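Local coordinates for protein thiamine pyrophosphokinase (PDB 1IG0) that transfers a pyrophosphate group from ATP to thiamine, making thiamine diphosphate and AMP, and is the only yeast enzyme able to do so, at residues Gln242-Ile256 / Ile304-Phe318. Residues are numbered along the deposited sequence; the frame is centred on the assembly and turned at random.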
ATOM      1  N   GLN B 242      28.187   2.728  -7.551  1.00 26.22           N
ATOM      2  CA  GLN B 242      27.797   2.057  -8.786  1.00 26.68           C
ATOM      3  C   GLN B 242      26.474   1.321  -8.607  1.00 25.40           C
ATOM      4  O   GLN B 242      25.623   1.333  -9.494  1.00 25.66           O
ATOM      5  CB  GLN B 242      28.883   1.074  -9.232  1.00 28.94           C
ATOM      6  CG  GLN B 242      28.632   0.476 -10.608  1.00 32.64           C
ATOM      7  CD  GLN B 242      28.561   1.533 -11.698  1.00 35.51           C
ATOM      8  OE1 GLN B 242      29.548   2.211 -11.987  1.00 36.67           O
ATOM      9  NE2 GLN B 242      27.388   1.680 -12.305  1.00 36.64           N
ATOM     10  N   PHE B 243      26.305   0.677  -7.458  1.00 25.28           N
ATOM     11  CA  PHE B 243      25.075  -0.050  -7.166  1.00 24.30           C
ATOM     12  C   PHE B 243      23.901   0.919  -7.093  1.00 23.96           C
ATOM     13  O   PHE B 243      22.849   0.688  -7.691  1.00 23.51           O
ATOM     14  CB  PHE B 243      25.206  -0.792  -5.831  1.00 24.84           C
ATOM     15  CG  PHE B 243      23.907  -1.364  -5.316  1.00 24.98           C
ATOM     16  CD1 PHE B 243      23.268  -2.398  -5.991  1.00 25.95           C
ATOM     17  CD2 PHE B 243      23.326  -0.868  -4.152  1.00 25.86           C
ATOM     18  CE1 PHE B 243      22.069  -2.934  -5.516  1.00 24.59           C
ATOM     19  CE2 PHE B 243      22.125  -1.397  -3.667  1.00 25.73           C
ATOM     20  CZ  PHE B 243      21.497  -2.432  -4.352  1.00 25.00           C
ATOM     21  N   ARG B 244      24.091   2.010  -6.360  1.00 23.62           N
ATOM     22  CA  ARG B 244      23.043   3.007  -6.194  1.00 24.21           C
ATOM     23  C   ARG B 244      22.647   3.640  -7.529  1.00 23.06           C
ATOM     24  O   ARG B 244      21.463   3.831  -7.802  1.00 21.81           O
ATOM     25  CB  ARG B 244      23.501   4.080  -5.194  1.00 25.95           C
ATOM     26  CG  ARG B 244      24.111   5.333  -5.806  1.00 31.24           C
ATOM     27  CD  ARG B 244      23.099   6.469  -5.832  1.00 30.89           C
ATOM     28  NE  ARG B 244      21.896   6.110  -6.574  1.00 34.27           N
ATOM     29  CZ  ARG B 244      20.788   6.842  -6.612  1.00 33.23           C
ATOM     30  NH1 ARG B 244      20.719   7.986  -5.945  1.00 34.19           N
ATOM     31  NH2 ARG B 244      19.745   6.426  -7.315  1.00 32.59           N
ATOM     32  N   ASN B 245      23.635   3.953  -8.364  1.00 23.04           N
ATOM     33  CA  ASN B 245      23.363   4.568  -9.661  1.00 22.92           C
ATOM     34  C   ASN B 245      22.690   3.624 -10.650  1.00 23.32           C
ATOM     35  O   ASN B 245      21.873   4.049 -11.466  1.00 22.90           O
ATOM     36  CB  ASN B 245      24.659   5.096 -10.285  1.00 24.39           C
ATOM     37  CG  ASN B 245      25.222   6.287  -9.541  1.00 25.49           C
ATOM     38  OD1 ASN B 245      24.505   7.244  -9.250  1.00 26.73           O
ATOM     39  ND2 ASN B 245      26.516   6.244  -9.240  1.00 25.32           N
ATOM     40  N   THR B 246      23.030   2.343 -10.572  1.00 23.06           N
ATOM     41  CA  THR B 246      22.479   1.353 -11.488  1.00 23.54           C
ATOM     42  C   THR B 246      21.144   0.741 -11.076  1.00 23.22           C
ATOM     43  O   THR B 246      20.286   0.511 -11.926  1.00 22.76           O
ATOM     44  CB  THR B 246      23.480   0.194 -11.712  1.00 23.86           C
ATOM     45  OG1 THR B 246      24.741   0.726 -12.131  1.00 26.40           O
ATOM     46  CG2 THR B 246      22.965  -0.765 -12.782  1.00 24.48           C
ATOM     47  N   CYS B 247      20.959   0.497  -9.782  1.00 23.44           N
ATOM     48  CA  CYS B 247      19.736  -0.152  -9.315  1.00 23.60           C
ATOM     49  C   CYS B 247      18.790   0.641  -8.418  1.00 22.98           C
ATOM     50  O   CYS B 247      17.703   0.157  -8.109  1.00 22.75           O
ATOM     51  CB  CYS B 247      20.105  -1.445  -8.585  1.00 24.24           C
ATOM     52  SG  CYS B 247      21.397  -2.417  -9.388  1.00 26.14           S
ATOM     53  N   ILE B 248      19.174   1.842  -8.001  1.00 22.80           N
ATOM     54  CA  ILE B 248      18.309   2.607  -7.106  1.00 21.98           C
ATOM     55  C   ILE B 248      17.676   3.852  -7.714  1.00 22.30           C
ATOM     56  O   ILE B 248      18.323   4.605  -8.440  1.00 21.15           O
ATOM     57  CB  ILE B 248      19.076   3.017  -5.825  1.00 23.10           C
ATOM     58  CG1 ILE B 248      19.685   1.775  -5.169  1.00 23.70           C
ATOM     59  CG2 ILE B 248      18.138   3.718  -4.846  1.00 21.79           C
ATOM     60  CD1 ILE B 248      18.671   0.689  -4.825  1.00 25.40           C
ATOM     61  N   GLY B 249      16.399   4.051  -7.400  1.00 20.89           N
ATOM     62  CA  GLY B 249      15.675   5.208  -7.890  1.00 20.42           C
ATOM     63  C   GLY B 249      15.391   6.165  -6.749  1.00 20.48           C
ATOM     64  O   GLY B 249      16.303   6.578  -6.031  1.00 19.77           O
ATOM     65  N   ASN B 250      14.124   6.518  -6.573  1.00 20.38           N
ATOM     66  CA  ASN B 250      13.732   7.426  -5.504  1.00 20.80           C
ATOM     67  C   ASN B 250      13.509   6.665  -4.200  1.00 20.37           C
ATOM     68  O   ASN B 250      13.696   5.450  -4.137  1.00 20.67           O
ATOM     69  CB  ASN B 250      12.453   8.168  -5.889  1.00 21.68           C
ATOM     70  CG  ASN B 250      12.618   8.993  -7.148  1.00 22.74           C
ATOM     71  OD1 ASN B 250      13.511   9.833  -7.240  1.00 22.81           O
ATOM     72  ND2 ASN B 250      11.753   8.762  -8.126  1.00 24.97           N
ATOM     73  N   CYS B 251      13.107   7.389  -3.161  1.00 19.59           N
ATOM     74  CA  CYS B 251      12.849   6.787  -1.860  1.00 18.83           C
ATOM     75  C   CYS B 251      11.843   7.639  -1.111  1.00 19.44           C
ATOM     76  O   CYS B 251      11.591   8.786  -1.485  1.00 17.87           O
ATOM     77  CB  CYS B 251      14.140   6.680  -1.044  1.00 18.74           C
ATOM     78  SG  CYS B 251      14.880   8.255  -0.542  1.00 20.30           S
ATOM     79  N   GLY B 252      11.270   7.080  -0.053  1.00 18.43           N
ATOM     80  CA  GLY B 252      10.294   7.820   0.720  1.00 19.18           C
ATOM     81  C   GLY B 252      10.331   7.484   2.194  1.00 19.15           C
ATOM     82  O   GLY B 252      10.579   6.339   2.577  1.00 19.58           O
ATOM     83  N   LEU B 253      10.102   8.494   3.026  1.00 18.74           N
ATOM     84  CA  LEU B 253      10.077   8.317   4.473  1.00 18.35           C
ATOM     85  C   LEU B 253       8.598   8.236   4.827  1.00 17.43           C
ATOM     86  O   LEU B 253       7.886   9.237   4.778  1.00 17.28           O
ATOM     87  CB  LEU B 253      10.747   9.508   5.167  1.00 18.49           C
ATOM     88  CG  LEU B 253      12.281   9.556   5.093  1.00 19.75           C
ATOM     89  CD1 LEU B 253      12.750   9.597   3.644  1.00 21.38           C
ATOM     90  CD2 LEU B 253      12.784  10.775   5.850  1.00 19.88           C
ATOM     91  N   LEU B 254       8.146   7.042   5.196  1.00 17.61           N
ATOM     92  CA  LEU B 254       6.734   6.812   5.472  1.00 16.98           C
ATOM     93  C   LEU B 254       6.349   6.520   6.918  1.00 17.41           C
ATOM     94  O   LEU B 254       6.627   5.436   7.433  1.00 16.54           O
ATOM     95  CB  LEU B 254       6.259   5.662   4.585  1.00 17.14           C
ATOM     96  CG  LEU B 254       6.895   5.671   3.189  1.00 17.00           C
ATOM     97  CD1 LEU B 254       6.577   4.374   2.459  1.00 17.88           C
ATOM     98  CD2 LEU B 254       6.397   6.878   2.400  1.00 16.79           C
ATOM     99  N   PRO B 255       5.693   7.483   7.587  1.00 17.56           N
ATOM    100  CA  PRO B 255       5.266   7.314   8.978  1.00 17.79           C
ATOM    101  C   PRO B 255       3.914   6.602   9.016  1.00 19.50           C
ATOM    102  O   PRO B 255       2.929   7.135   9.528  1.00 19.12           O
ATOM    103  CB  PRO B 255       5.184   8.749   9.479  1.00 17.78           C
ATOM    104  CG  PRO B 255       4.644   9.463   8.279  1.00 16.65           C
ATOM    105  CD  PRO B 255       5.486   8.877   7.149  1.00 18.00           C
ATOM    106  N   ILE B 256       3.881   5.397   8.462  1.00 19.52           N
ATOM    107  CA  ILE B 256       2.661   4.606   8.410  1.00 22.35           C
ATOM    108  C   ILE B 256       2.283   4.107   9.801  1.00 23.66           C
ATOM    109  O   ILE B 256       3.097   3.504  10.493  1.00 24.98           O
ATOM    110  CB  ILE B 256       2.840   3.391   7.473  1.00 21.21           C
ATOM    111  CG1 ILE B 256       3.451   3.846   6.145  1.00 20.30           C
ATOM    112  CG2 ILE B 256       1.495   2.711   7.226  1.00 22.23           C
ATOM    113  CD1 ILE B 256       3.801   2.701   5.203  1.00 19.78           C
ATOM    114  N   ILE B 304      10.291   4.444  11.557  1.00 19.50           N
ATOM    115  CA  ILE B 304       9.488   4.785  10.391  1.00 20.00           C
ATOM    116  C   ILE B 304       9.752   3.761   9.298  1.00 19.01           C
ATOM    117  O   ILE B 304      10.718   3.001   9.369  1.00 19.46           O
ATOM    118  CB  ILE B 304       9.828   6.185   9.828  1.00 20.64           C
ATOM    119  CG1 ILE B 304      11.243   6.190   9.248  1.00 21.76           C
ATOM    120  CG2 ILE B 304       9.684   7.235  10.918  1.00 22.84           C
ATOM    121  CD1 ILE B 304      11.497   7.348   8.289  1.00 24.81           C
ATOM    122  N   ILE B 305       8.887   3.739   8.292  1.00 18.90           N
ATOM    123  CA  ILE B 305       9.047   2.817   7.178  1.00 18.76           C
ATOM    124  C   ILE B 305       9.710   3.559   6.028  1.00 18.90           C
ATOM    125  O   ILE B 305       9.373   4.707   5.745  1.00 18.05           O
ATOM    126  CB  ILE B 305       7.690   2.277   6.686  1.00 18.70           C
ATOM    127  CG1 ILE B 305       6.929   1.635   7.850  1.00 19.51           C
ATOM    128  CG2 ILE B 305       7.909   1.268   5.564  1.00 19.91           C
ATOM    129  CD1 ILE B 305       7.663   0.479   8.516  1.00 20.63           C
ATOM    130  N   LEU B 306      10.660   2.902   5.375  1.00 18.65           N
ATOM    131  CA  LEU B 306      11.358   3.499   4.249  1.00 19.62           C
ATOM    132  C   LEU B 306      11.164   2.611   3.034  1.00 19.37           C
ATOM    133  O   LEU B 306      11.234   1.385   3.128  1.00 18.93           O
ATOM    134  CB  LEU B 306      12.853   3.623   4.551  1.00 20.74           C
ATOM    135  CG  LEU B 306      13.719   4.285   3.480  1.00 23.40           C
ATOM    136  CD1 LEU B 306      13.446   5.778   3.453  1.00 24.93           C
ATOM    137  CD2 LEU B 306      15.180   4.027   3.779  1.00 24.09           C
ATOM    138  N   ASN B 307      10.889   3.231   1.896  1.00 18.27           N
ATOM    139  CA  ASN B 307      10.736   2.475   0.671  1.00 17.98           C
ATOM    140  C   ASN B 307      11.828   2.994  -0.247  1.00 18.08           C
ATOM    141  O   ASN B 307      12.038   4.204  -0.361  1.00 17.85           O
ATOM    142  CB  ASN B 307       9.348   2.691   0.051  1.00 18.33           C
ATOM    143  CG  ASN B 307       9.264   3.953  -0.784  1.00 18.19           C
ATOM    144  OD1 ASN B 307       9.456   3.922  -2.001  1.00 19.59           O
ATOM    145  ND2 ASN B 307       8.980   5.073  -0.133  1.00 14.28           N
ATOM    146  N   VAL B 308      12.555   2.075  -0.866  1.00 17.41           N
ATOM    147  CA  VAL B 308      13.623   2.449  -1.773  1.00 18.47           C
ATOM    148  C   VAL B 308      13.306   1.852  -3.128  1.00 18.73           C
ATOM    149  O   VAL B 308      13.269   0.631  -3.288  1.00 18.45           O
ATOM    150  CB  VAL B 308      14.991   1.921  -1.288  1.00 18.45           C
ATOM    151  CG1 VAL B 308      16.070   2.256  -2.309  1.00 19.03           C
ATOM    152  CG2 VAL B 308      15.332   2.535   0.063  1.00 18.65           C
ATOM    153  N   GLU B 309      13.056   2.719  -4.100  1.00 19.08           N
ATOM    154  CA  GLU B 309      12.737   2.266  -5.439  1.00 19.76           C
ATOM    155  C   GLU B 309      13.916   1.502  -6.012  1.00 20.58           C
ATOM    156  O   GLU B 309      15.061   1.944  -5.918  1.00 20.15           O
ATOM    157  CB  GLU B 309      12.397   3.457  -6.336  1.00 19.48           C
ATOM    158  CG  GLU B 309      12.251   3.104  -7.805  1.00 21.25           C
ATOM    159  CD  GLU B 309      11.775   4.276  -8.634  1.00 22.71           C
ATOM    160  OE1 GLU B 309      12.266   5.401  -8.405  1.00 21.93           O
ATOM    161  OE2 GLU B 309      10.919   4.067  -9.519  1.00 22.71           O
ATOM    162  N   ILE B 310      13.630   0.343  -6.590  1.00 20.63           N
ATOM    163  CA  ILE B 310      14.666  -0.483  -7.185  1.00 21.64           C
ATOM    164  C   ILE B 310      14.351  -0.782  -8.640  1.00 22.04           C
ATOM    165  O   ILE B 310      13.193  -0.771  -9.059  1.00 21.22           O
ATOM    166  CB  ILE B 310      14.818  -1.832  -6.449  1.00 21.27           C
ATOM    167  CG1 ILE B 310      13.464  -2.545  -6.394  1.00 22.82           C
ATOM    168  CG2 ILE B 310      15.376  -1.605  -5.057  1.00 22.30           C
ATOM    169  CD1 ILE B 310      13.520  -3.937  -5.797  1.00 23.18           C
ATOM    170  N   PHE B 311      15.403  -1.033  -9.405  1.00 23.07           N
ATOM    171  CA  PHE B 311      15.278  -1.377 -10.811  1.00 24.96           C
ATOM    172  C   PHE B 311      15.614  -2.862 -10.825  1.00 25.68           C
ATOM    173  O   PHE B 311      16.752  -3.265 -11.064  1.00 25.61           O
ATOM    174  CB  PHE B 311      16.273  -0.552 -11.627  1.00 24.74           C
ATOM    175  CG  PHE B 311      16.076   0.935 -11.483  1.00 26.40           C
ATOM    176  CD1 PHE B 311      17.167   1.791 -11.405  1.00 26.50           C
ATOM    177  CD2 PHE B 311      14.795   1.477 -11.405  1.00 27.06           C
ATOM    178  CE1 PHE B 311      16.986   3.165 -11.249  1.00 28.30           C
ATOM    179  CE2 PHE B 311      14.603   2.850 -11.250  1.00 27.70           C
ATOM    180  CZ  PHE B 311      15.701   3.694 -11.171  1.00 27.50           C
ATOM    181  N   VAL B 312      14.594  -3.661 -10.529  1.00 27.10           N
ATOM    182  CA  VAL B 312      14.691  -5.111 -10.432  1.00 29.31           C
ATOM    183  C   VAL B 312      15.560  -5.845 -11.450  1.00 29.94           C
ATOM    184  O   VAL B 312      16.321  -6.739 -11.079  1.00 30.01           O
ATOM    185  CB  VAL B 312      13.283  -5.743 -10.441  1.00 30.64           C
ATOM    186  CG1 VAL B 312      13.387  -7.247 -10.315  1.00 31.49           C
ATOM    187  CG2 VAL B 312      12.458  -5.177  -9.294  1.00 31.18           C
ATOM    188  N   ASP B 313      15.459  -5.479 -12.723  1.00 31.21           N
ATOM    189  CA  ASP B 313      16.237  -6.154 -13.758  1.00 32.95           C
ATOM    190  C   ASP B 313      17.737  -5.856 -13.711  1.00 33.36           C
ATOM    191  O   ASP B 313      18.513  -6.438 -14.469  1.00 34.03           O
ATOM    192  CB  ASP B 313      15.689  -5.797 -15.142  1.00 34.77           C
ATOM    193  CG  ASP B 313      14.221  -6.148 -15.294  1.00 36.28           C
ATOM    194  OD1 ASP B 313      13.854  -7.317 -15.048  1.00 38.10           O
ATOM    195  OD2 ASP B 313      13.431  -5.255 -15.665  1.00 38.34           O
ATOM    196  N   LYS B 314      18.141  -4.960 -12.815  1.00 33.61           N
ATOM    197  CA  LYS B 314      19.547  -4.581 -12.675  1.00 33.77           C
ATOM    198  C   LYS B 314      20.224  -5.196 -11.449  1.00 33.23           C
ATOM    199  O   LYS B 314      21.449  -5.300 -11.389  1.00 32.57           O
ATOM    200  CB  LYS B 314      19.667  -3.056 -12.593  1.00 35.17           C
ATOM    201  CG  LYS B 314      19.688  -2.345 -13.937  1.00 37.69           C
ATOM    202  CD  LYS B 314      18.517  -2.734 -14.825  1.00 39.85           C
ATOM    203  CE  LYS B 314      18.627  -2.038 -16.169  1.00 41.07           C
ATOM    204  NZ  LYS B 314      19.996  -2.201 -16.736  1.00 41.87           N
ATOM    205  N   LEU B 315      19.412  -5.602 -10.481  1.00 32.17           N
ATOM    206  CA  LEU B 315      19.888  -6.186  -9.229  1.00 32.52           C
ATOM    207  C   LEU B 315      20.858  -7.365  -9.324  1.00 32.97           C
ATOM    208  O   LEU B 315      21.928  -7.345  -8.717  1.00 32.26           O
ATOM    209  CB  LEU B 315      18.678  -6.602  -8.388  1.00 32.60           C
ATOM    210  CG  LEU B 315      18.314  -5.798  -7.137  1.00 33.72           C
ATOM    211  CD1 LEU B 315      18.775  -4.356  -7.257  1.00 32.74           C
ATOM    212  CD2 LEU B 315      16.811  -5.877  -6.932  1.00 32.73           C
ATOM    213  N   ILE B 316      20.475  -8.388 -10.078  1.00 34.00           N
ATOM    214  CA  ILE B 316      21.282  -9.597 -10.222  1.00 35.36           C
ATOM    215  C   ILE B 316      22.797  -9.403 -10.309  1.00 35.82           C
ATOM    216  O   ILE B 316      23.555 -10.161  -9.702  1.00 35.96           O
ATOM    217  CB  ILE B 316      20.820 -10.426 -11.448  1.00 36.31           C
ATOM    218  CG1 ILE B 316      21.531 -11.782 -11.456  1.00 37.34           C
ATOM    219  CG2 ILE B 316      21.103  -9.664 -12.736  1.00 35.47           C
ATOM    220  CD1 ILE B 316      21.014 -12.740 -12.512  1.00 38.81           C
ATOM    221  N   ASP B 317      23.242  -8.392 -11.049  1.00 36.77           N
ATOM    222  CA  ASP B 317      24.673  -8.147 -11.214  1.00 37.64           C
ATOM    223  C   ASP B 317      25.412  -7.671  -9.965  1.00 37.71           C
ATOM    224  O   ASP B 317      26.642  -7.681  -9.933  1.00 38.50           O
ATOM    225  CB  ASP B 317      24.909  -7.149 -12.350  1.00 38.58           C
ATOM    226  CG  ASP B 317      24.501  -7.699 -13.704  1.00 39.69           C
ATOM    227  OD1 ASP B 317      25.010  -8.775 -14.086  1.00 41.27           O
ATOM    228  OD2 ASP B 317      23.678  -7.055 -14.386  1.00 38.86           O
ATOM    229  N   PHE B 318      24.676  -7.256  -8.939  1.00 37.20           N
ATOM    230  CA  PHE B 318      25.311  -6.781  -7.714  1.00 36.87           C
ATOM    231  C   PHE B 318      25.065  -7.702  -6.521  1.00 37.50           C
ATOM    232  O   PHE B 318      25.539  -7.438  -5.415  1.00 37.61           O
ATOM    233  CB  PHE B 318      24.826  -5.368  -7.378  1.00 35.52           C
ATOM    234  CG  PHE B 318      25.070  -4.367  -8.471  1.00 33.70           C
ATOM    235  CD1 PHE B 318      24.272  -4.352  -9.610  1.00 32.45           C
ATOM    236  CD2 PHE B 318      26.115  -3.453  -8.373  1.00 33.53           C
ATOM    237  CE1 PHE B 318      24.510  -3.441 -10.637  1.00 32.43           C
ATOM    238  CE2 PHE B 318      26.363  -2.539  -9.395  1.00 31.84           C
ATOM    239  CZ  PHE B 318      25.558  -2.533 -10.529  1.00 31.73           C
TER
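The F318 ring meets helix 242-247 obliquely along F243, T246 and C247, with Q242 CG at its edge and in its plane. C247 SG sits 4.0 Å from the centroid of the F318 ring, a slanted sulfur-aromatic contact, while T246 CB meets F318 CZ at 3.6 Å. The F243 and F318 rings meet obliquely, their planes 59° apart, and F243 CD1 packs on F318 CB. Beside them L315 CD1 presses on C247 CB at 3.5 Å, a tight carbon pair. F311 has T246 O at its edge, near the ring plane, and meets the backbone of C247, I248 and G249 obliquely; its own N-H is bonded to C247 O.

From I248 onward the chain becomes strand 248-254, part of the vitamin B1 binding domain, which pairs antiparallel with 304-310 in the large mixed sheet, between strands 225-230 and 288-289. A beta bulge interrupts the ladder between the I248–I310 and C251–V308 pairs. There the N250 side chain lies about 7 Å from a bound thiamine, and E309, with CG anti to its N (chi1 171°) and an extended chain, carries OE1 to N250 N at 2.8 Å, a nearly straight bond (174°) to the anti lone pair, while E309 N donates to N250 O. R195 of the second subunit forms a long, weak ion pair with the same carboxylate oxygen. Beyond the bulge, G252 and N307 exchange two backbone bonds, as do L254 and I305. On one face I248 CG2 touches V308 CG1 at 3.6 Å; on the other, L254 CD1 lies against N307 ND2.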